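PDB 5F7U: cycloalternan-forming enzyme, which belongs to glycoside hydrolase family 31 and combines a TIM-barrel domain with beta-rich domains and a family 6 carbohydrate-binding module. Local coordinates for residues Y995-E1000 with A1052-D1057; M991-S996 with I1015-T1020. The protein carries 1 engineered substitution. All coordinates share one frame; numbering follows the deposited sequence.

Contact 1 of 2, residues Y995-E1000 with A1052-D1057. With MG (magnesium ion), chain G; GLC (alpha-D-glucopyranose), chain D; GLC (alpha-D-glucopyranose), chain B.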
loop_
_atom_site.group_PDB
_atom_site.type_symbol
_atom_site.label_atom_id
_atom_site.label_comp_id
_atom_site.label_asym_id
_atom_site.label_seq_id
_atom_site.Cartn_x
_atom_site.Cartn_y
_atom_site.Cartn_z
ATOM N N TYR A 995 -13.882 -24.646 -38.156
ATOM C CA TYR A 995 -14.942 -25.578 -37.799
ATOM C C TYR A 995 -14.664 -26.930 -38.445
ATOM O O TYR A 995 -13.837 -27.043 -39.362
ATOM C CB TYR A 995 -16.300 -25.057 -38.318
ATOM C CG TYR A 995 -16.381 -25.177 -39.828
ATOM C CD1 TYR A 995 -15.704 -24.270 -40.652
ATOM C CD2 TYR A 995 -17.058 -26.242 -40.423
ATOM C CE1 TYR A 995 -15.725 -24.402 -42.035
ATOM C CE2 TYR A 995 -17.088 -26.386 -41.801
ATOM C CZ TYR A 995 -16.425 -25.461 -42.592
ATOM O OH TYR A 995 -16.458 -25.629 -43.950
ATOM N N SER A 996 -15.411 -27.935 -38.014
ATOM C CA SER A 996 -15.454 -29.193 -38.743
ATOM C C SER A 996 -16.917 -29.535 -39.039
ATOM O O SER A 996 -17.812 -29.218 -38.249
ATOM C CB SER A 996 -14.772 -30.289 -37.931
ATOM O OG SER A 996 -14.690 -31.492 -38.666
ATOM N N ALA A 997 -17.157 -30.152 -40.193
ATOM C CA ALA A 997 -18.498 -30.543 -40.603
ATOM C C ALA A 997 -18.350 -31.863 -41.324
ATOM O O ALA A 997 -18.343 -31.917 -42.550
ATOM C CB ALA A 997 -19.123 -29.477 -41.506
ATOM N N GLY A 998 -18.200 -32.919 -40.529
ATOM C CA GLY A 998 -17.868 -34.259 -41.020
ATOM C C GLY A 998 -18.916 -34.990 -41.830
ATOM O O GLY A 998 -18.573 -35.936 -42.545
ATOM N N VAL A 999 -20.181 -34.576 -41.739
ATOM C CA VAL A 999 -21.271 -35.309 -42.420
ATOM C C VAL A 999 -21.734 -34.617 -43.709
ATOM O O VAL A 999 -21.899 -35.279 -44.734
ATOM C CB VAL A 999 -22.475 -35.603 -41.477
ATOM C CG1 VAL A 999 -23.636 -36.264 -42.218
ATOM C CG2 VAL A 999 -22.042 -36.479 -40.312
ATOM N N GLU A 1000 -21.919 -33.292 -43.651
ATOM C CA GLU A 1000 -22.589 -32.542 -44.730
ATOM C C GLU A 1000 -22.383 -31.029 -44.581
ATOM O O GLU A 1000 -22.052 -30.556 -43.487
ATOM C CB GLU A 1000 -24.093 -32.855 -44.721
ATOM C CG GLU A 1000 -24.751 -32.568 -43.370
ATOM C CD GLU A 1000 -26.214 -32.954 -43.287
ATOM O OE1 GLU A 1000 -26.683 -33.189 -42.152
ATOM O OE2 GLU A 1000 -26.896 -33.021 -44.332
ATOM N N ALA A 1052 -27.504 -28.763 -40.209
ATOM C CA ALA A 1052 -26.367 -29.662 -39.971
ATOM C C ALA A 1052 -25.526 -29.346 -38.746
ATOM O O ALA A 1052 -25.442 -28.199 -38.299
ATOM C CB ALA A 1052 -25.487 -29.793 -41.211
ATOM N N GLY A 1053 -24.914 -30.396 -38.200
ATOM C CA GLY A 1053 -24.015 -30.259 -37.067
ATOM C C GLY A 1053 -22.632 -29.835 -37.502
ATOM O O GLY A 1053 -22.167 -30.209 -38.586
ATOM N N ILE A 1054 -21.989 -29.035 -36.647
ATOM C CA ILE A 1054 -20.597 -28.632 -36.826
ATOM C C ILE A 1054 -19.879 -28.735 -35.484
ATOM O O ILE A 1054 -20.522 -28.738 -34.432
ATOM C CB ILE A 1054 -20.438 -27.178 -37.380
ATOM C CG1 ILE A 1054 -20.793 -26.099 -36.333
ATOM C CG2 ILE A 1054 -21.235 -26.982 -38.654
ATOM C CD1 ILE A 1054 -20.396 -24.682 -36.729
ATOM N N ASN A 1055 -18.557 -28.849 -35.527
ATOM C CA ASN A 1055 -17.735 -28.556 -34.353
ATOM C C ASN A 1055 -17.082 -27.217 -34.600
ATOM O O ASN A 1055 -16.534 -26.982 -35.675
ATOM C CB ASN A 1055 -16.717 -29.663 -34.094
ATOM C CG ASN A 1055 -17.383 -30.961 -33.684
ATOM O OD1 ASN A 1055 -18.470 -30.948 -33.095
ATOM N ND2 ASN A 1055 -16.745 -32.089 -33.996
ATOM N N PHE A 1056 -17.181 -26.326 -33.620
ATOM C CA PHE A 1056 -16.813 -24.915 -33.813
ATOM C C PHE A 1056 -15.588 -24.604 -32.944
ATOM O O PHE A 1056 -15.681 -24.557 -31.723
ATOM C CB PHE A 1056 -18.053 -24.067 -33.480
ATOM C CG PHE A 1056 -17.913 -22.571 -33.715
ATOM C CD1 PHE A 1056 -16.865 -22.006 -34.457
ATOM C CD2 PHE A 1056 -18.906 -21.725 -33.213
ATOM C CE1 PHE A 1056 -16.800 -20.615 -34.650
ATOM C CE2 PHE A 1056 -18.849 -20.347 -33.400
ATOM C CZ PHE A 1056 -17.803 -19.788 -34.134
ATOM N N ASP A 1057 -14.435 -24.435 -33.590
ATOM C CA ASP A 1057 -13.162 -24.271 -32.878
ATOM C C ASP A 1057 -12.928 -22.852 -32.335
ATOM O O ASP A 1057 -12.707 -22.656 -31.140
ATOM C CB ASP A 1057 -11.985 -24.675 -33.775
ATOM C CG ASP A 1057 -10.652 -24.690 -33.024
ATOM O OD1 ASP A 1057 -10.635 -24.675 -31.758
ATOM O OD2 ASP A 1057 -9.623 -24.710 -33.723
HETATM MG MG MG G . -10.933 -23.973 -29.682
HETATM C C1 GLC D . -24.740 -33.908 -35.292
HETATM C C2 GLC D . -26.014 -34.751 -35.161
HETATM C C3 GLC D . -25.998 -35.918 -36.163
HETATM C C4 GLC D . -25.735 -35.430 -37.597
HETATM C C5 GLC D . -24.529 -34.475 -37.664
HETATM C C6 GLC D . -24.391 -33.771 -39.011
HETATM O O2 GLC D . -26.139 -35.210 -33.812
HETATM O O3 GLC D . -27.236 -36.639 -36.100
HETATM O O4 GLC D . -25.507 -36.543 -38.468
HETATM O O5 GLC D . -24.625 -33.459 -36.647
HETATM O O6 GLC D . -25.520 -32.929 -39.256
HETATM C C1 GLC B . -20.161 -36.783 -34.508
HETATM C C2 GLC B . -18.841 -36.123 -34.084
HETATM C C3 GLC B . -19.081 -34.950 -33.123
HETATM C C4 GLC B . -20.086 -33.947 -33.693
HETATM C C5 GLC B . -21.376 -34.705 -34.023
HETATM C C6 GLC B . -22.464 -33.817 -34.598
HETATM O O1 GLC B . -20.725 -37.575 -33.440
HETATM O O2 GLC B . -17.975 -37.072 -33.457
HETATM O O3 GLC B . -17.832 -34.333 -32.823
HETATM O O4 GLC B . -20.330 -32.900 -32.741
HETATM O O5 GLC B . -21.100 -35.778 -34.954
HETATM O O6 GLC B . -23.604 -34.653 -34.811
HETATM O O HOH W 1 -21.735 -31.915 -40.854
#
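N1055 starts on the same sheet face as S996, where the two CB atoms lie 4.3 Å apart. From CB its CG turns beside the backbone N, anti to the carbonyl carbon (chi1 -67°). The amide then meets one bound alpha-D-glucopyranose (chain B) with both ends. N1055 OD1 accepts a hydrogen bond from the sugar O4 at 2.7 Å, and N1055 ND2 donates to the sugar O3 at 2.8 Å. This double grip fixes which way round the amide lies. The backbone of N1055 is held as well. N1055 N donates to S996 O and N1055 O accepts from S996 N, both in the carbonyl planes. The two strands are antiparallel neighbours in the family 6 carbohydrate-binding module, a beta-sandwich. S996 OG bonds away from this pair, to T1025 O. The chains stay close at A997 and I1054 and then separate, and a second sugar (chain D) sits at their loops. G1053 N donates to O6 of the chain D sugar at 2.8 Å in a nearly straight bond of 175°, and E1000 OE1 accepts from that O6 at 3.1 Å. E1000 CG rests on A1052 CB, 3.6 Å away. A water links the loops, accepting from E1000 N and donating to G1053 O. At the far end D1057 OD1 binds magnesium at 2.2 Å, with E942, E944, T961 and G964 as co-ligands, while D1057 OD2 forms a salt bridge with R994.

Contact 2 of 2, residues M991-S996 with I1015-T1020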
loop_
_atom_site.group_PDB
_atom_site.type_symbol
_atom_site.label_atom_id
_atom_site.label_comp_id
_atom_site.label_asym_id
_atom_site.label_seq_id
_atom_site.Cartn_x
_atom_site.Cartn_y
_atom_site.Cartn_z
ATOM N N MET A 991 -13.588 -12.142 -40.815
ATOM C CA MET A 991 -13.685 -13.087 -39.706
ATOM C C MET A 991 -13.478 -14.518 -40.223
ATOM O O MET A 991 -14.281 -15.011 -41.028
ATOM C CB MET A 991 -15.040 -12.923 -39.009
ATOM C CG MET A 991 -15.264 -13.916 -37.871
ATOM S SD MET A 991 -16.800 -13.634 -36.970
ATOM C CE MET A 991 -18.040 -14.001 -38.227
ATOM N N GLU A 992 -12.378 -15.159 -39.808
ATOM C CA GLU A 992 -12.146 -16.575 -40.084
ATOM C C GLU A 992 -12.956 -17.400 -39.100
ATOM O O GLU A 992 -12.903 -17.147 -37.905
ATOM C CB GLU A 992 -10.680 -16.957 -39.881
ATOM C CG GLU A 992 -9.698 -16.370 -40.879
ATOM C CD GLU A 992 -8.295 -16.943 -40.703
ATOM O OE1 GLU A 992 -8.011 -17.587 -39.667
ATOM O OE2 GLU A 992 -7.457 -16.764 -41.601
ATOM N N VAL A 993 -13.710 -18.359 -39.617
ATOM C CA VAL A 993 -14.489 -19.286 -38.784
ATOM C C VAL A 993 -13.895 -20.679 -38.997
ATOM O O VAL A 993 -13.982 -21.228 -40.106
ATOM C CB VAL A 993 -16.006 -19.259 -39.147
ATOM C CG1 VAL A 993 -16.773 -20.309 -38.317
ATOM C CG2 VAL A 993 -16.595 -17.859 -38.924
ATOM N N ARG A 994 -13.292 -21.241 -37.946
ATOM C CA ARG A 994 -12.675 -22.563 -38.011
ATOM C C ARG A 994 -13.584 -23.605 -37.381
ATOM O O ARG A 994 -13.983 -23.488 -36.228
ATOM C CB ARG A 994 -11.275 -22.577 -37.367
ATOM C CG ARG A 994 -10.515 -23.881 -37.607
ATOM C CD ARG A 994 -9.046 -23.752 -37.272
ATOM N NE ARG A 994 -8.247 -24.893 -37.749
ATOM C CZ ARG A 994 -7.725 -25.845 -36.972
ATOM N NH1 ARG A 994 -7.909 -25.839 -35.650
ATOM N NH2 ARG A 994 -7.001 -26.815 -37.527
ATOM N N TYR A 995 -13.882 -24.646 -38.156
ATOM C CA TYR A 995 -14.942 -25.578 -37.799
ATOM C C TYR A 995 -14.664 -26.930 -38.445
ATOM O O TYR A 995 -13.837 -27.043 -39.362
ATOM C CB TYR A 995 -16.300 -25.057 -38.318
ATOM C CG TYR A 995 -16.381 -25.177 -39.828
ATOM C CD1 TYR A 995 -15.704 -24.270 -40.652
ATOM C CD2 TYR A 995 -17.058 -26.242 -40.423
ATOM C CE1 TYR A 995 -15.725 -24.402 -42.035
ATOM C CE2 TYR A 995 -17.088 -26.386 -41.801
ATOM C CZ TYR A 995 -16.425 -25.461 -42.592
ATOM O OH TYR A 995 -16.458 -25.629 -43.950
ATOM N N SER A 996 -15.411 -27.935 -38.014
ATOM C CA SER A 996 -15.454 -29.193 -38.743
ATOM C C SER A 996 -16.917 -29.535 -39.039
ATOM O O SER A 996 -17.812 -29.218 -38.249
ATOM C CB SER A 996 -14.772 -30.289 -37.931
ATOM O OG SER A 996 -14.690 -31.492 -38.666
ATOM N N ILE A 1015 -24.049 -17.747 -43.011
ATOM C CA ILE A 1015 -22.756 -18.215 -43.503
ATOM C C ILE A 1015 -22.845 -19.686 -43.885
ATOM O O ILE A 1015 -23.583 -20.453 -43.265
ATOM C CB ILE A 1015 -21.601 -17.981 -42.502
ATOM C CG1 ILE A 1015 -21.757 -18.846 -41.240
ATOM C CG2 ILE A 1015 -21.515 -16.493 -42.155
ATOM C CD1 ILE A 1015 -20.582 -18.778 -40.264
ATOM N N THR A 1016 -22.087 -20.046 -44.911
ATOM C CA THR A 1016 -22.044 -21.409 -45.439
ATOM C C THR A 1016 -20.751 -22.055 -45.008
ATOM O O THR A 1016 -19.661 -21.488 -45.184
ATOM C CB THR A 1016 -22.146 -21.410 -46.971
ATOM O OG1 THR A 1016 -23.441 -20.936 -47.338
ATOM C CG2 THR A 1016 -21.968 -22.819 -47.539
ATOM N N LEU A 1017 -20.882 -23.239 -44.428
ATOM C CA LEU A 1017 -19.758 -23.971 -43.909
ATOM C C LEU A 1017 -19.720 -25.320 -44.622
ATOM O O LEU A 1017 -20.406 -26.251 -44.195
ATOM C CB LEU A 1017 -19.914 -24.139 -42.404
ATOM C CG LEU A 1017 -20.055 -22.834 -41.615
ATOM C CD1 LEU A 1017 -20.602 -23.091 -40.218
ATOM C CD2 LEU A 1017 -18.708 -22.117 -41.572
ATOM N N PRO A 1018 -18.950 -25.423 -45.732
ATOM C CA PRO A 1018 -18.909 -26.679 -46.506
ATOM C C PRO A 1018 -18.463 -27.902 -45.707
ATOM O O PRO A 1018 -17.697 -27.781 -44.748
ATOM C CB PRO A 1018 -17.888 -26.387 -47.615
ATOM C CG PRO A 1018 -17.863 -24.899 -47.734
ATOM C CD PRO A 1018 -18.133 -24.366 -46.355
ATOM N N LYS A 1019 -18.946 -29.074 -46.125
ATOM C CA LYS A 1019 -18.549 -30.358 -45.546
ATOM C C LYS A 1019 -17.025 -30.480 -45.504
ATOM O O LYS A 1019 -16.340 -30.081 -46.456
ATOM C CB LYS A 1019 -19.138 -31.506 -46.380
ATOM C CG LYS A 1019 -18.946 -32.907 -45.808
ATOM C CD LYS A 1019 -19.292 -33.978 -46.855
ATOM C CE LYS A 1019 -19.029 -35.400 -46.349
ATOM N NZ LYS A 1019 -17.569 -35.715 -46.164
ATOM N N THR A 1020 -16.512 -30.998 -44.387
ATOM C CA THR A 1020 -15.111 -31.416 -44.291
ATOM C C THR A 1020 -15.043 -32.930 -44.518
ATOM O O THR A 1020 -16.051 -33.622 -44.339
ATOM C CB THR A 1020 -14.481 -31.045 -42.923
ATOM O OG1 THR A 1020 -15.254 -31.611 -41.858
ATOM C CG2 THR A 1020 -14.402 -29.523 -42.742
#
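T1020 OG1 is gripped by three hydrogen bonds, one of them weak. It takes one from A997 N and is bonded to N1022 O, with the weak one to T1025 O. Across the segments Y995 OH donates to P1018 O at 2.6 Å, and it is also bonded to N1027 ND2. The P1018 bond lands on a lone pair of that carbonyl, in its plane, with an angle of 128° at the oxygen. P1018 O lies at the edge of the Y995 ring, near the ring plane. P1018 CD also comes up against the hydroxyl, 3.2 Å from Y995 OH. The Y995 side chain starts from the crowded position, with CG between the backbone N and the carbonyl carbon (chi1 72°). From there the ring reaches across to L1017. L1017 CB stands 3.6 Å above one face of the Y995 ring, offset toward the rim, in a CH-pi contact. The two side chains slide past each other in opposite directions. L1017 CB lies near Y995 CE2 and CZ, and L1017 CD2 lies 3.8 Å from both CD1 and CE1. The same L1017 CD2 touches V993 CG1 at 4.2 Å, the two side chains crossing at about a right angle. V993 CG2 meets I1015 CD1 at 4.3 Å and continues the apolar row. Past the end of strand 1011-1017, T1020 CG2 approaches the Y995 ring obliquely. This is facing-sheet packing in the beta-sandwich. The axes of strands 991-996 and 1015-1017 come within 9.7 Å at an angle of 40°. Strand 987-996 lies between strands 1027-1035 and 1054-1062 in one sheet. Strand 1011-1017 is an outermost strand of the other sheet, beside 1002-1008. F1044 on strand 1039-1045 touches V993 and I1015, and I1054 on strand 1054-1062 touches L1017.

How the contacts relate
Both contacts lie in the family 6 carbohydrate-binding module near the C-terminus, with centres about 8 Å apart, and about 52 and 51 Å from the centre of the chain. They share strand 987-996 and its residues Y995 and S996. Along the chain this strand comes first, then 1015-1020, then 1052-1057. Contact 1 pairs the strand with its neighbour 1054-1062 in the same sheet; contact 2 packs it against 1011-1017 of the facing sheet. The two are tied directly by a probable hydrogen bond between A997 O and T1020 N, 2.8 Å apart. One strand thus links the sugar-binding end of the module to the interior of its sandwich.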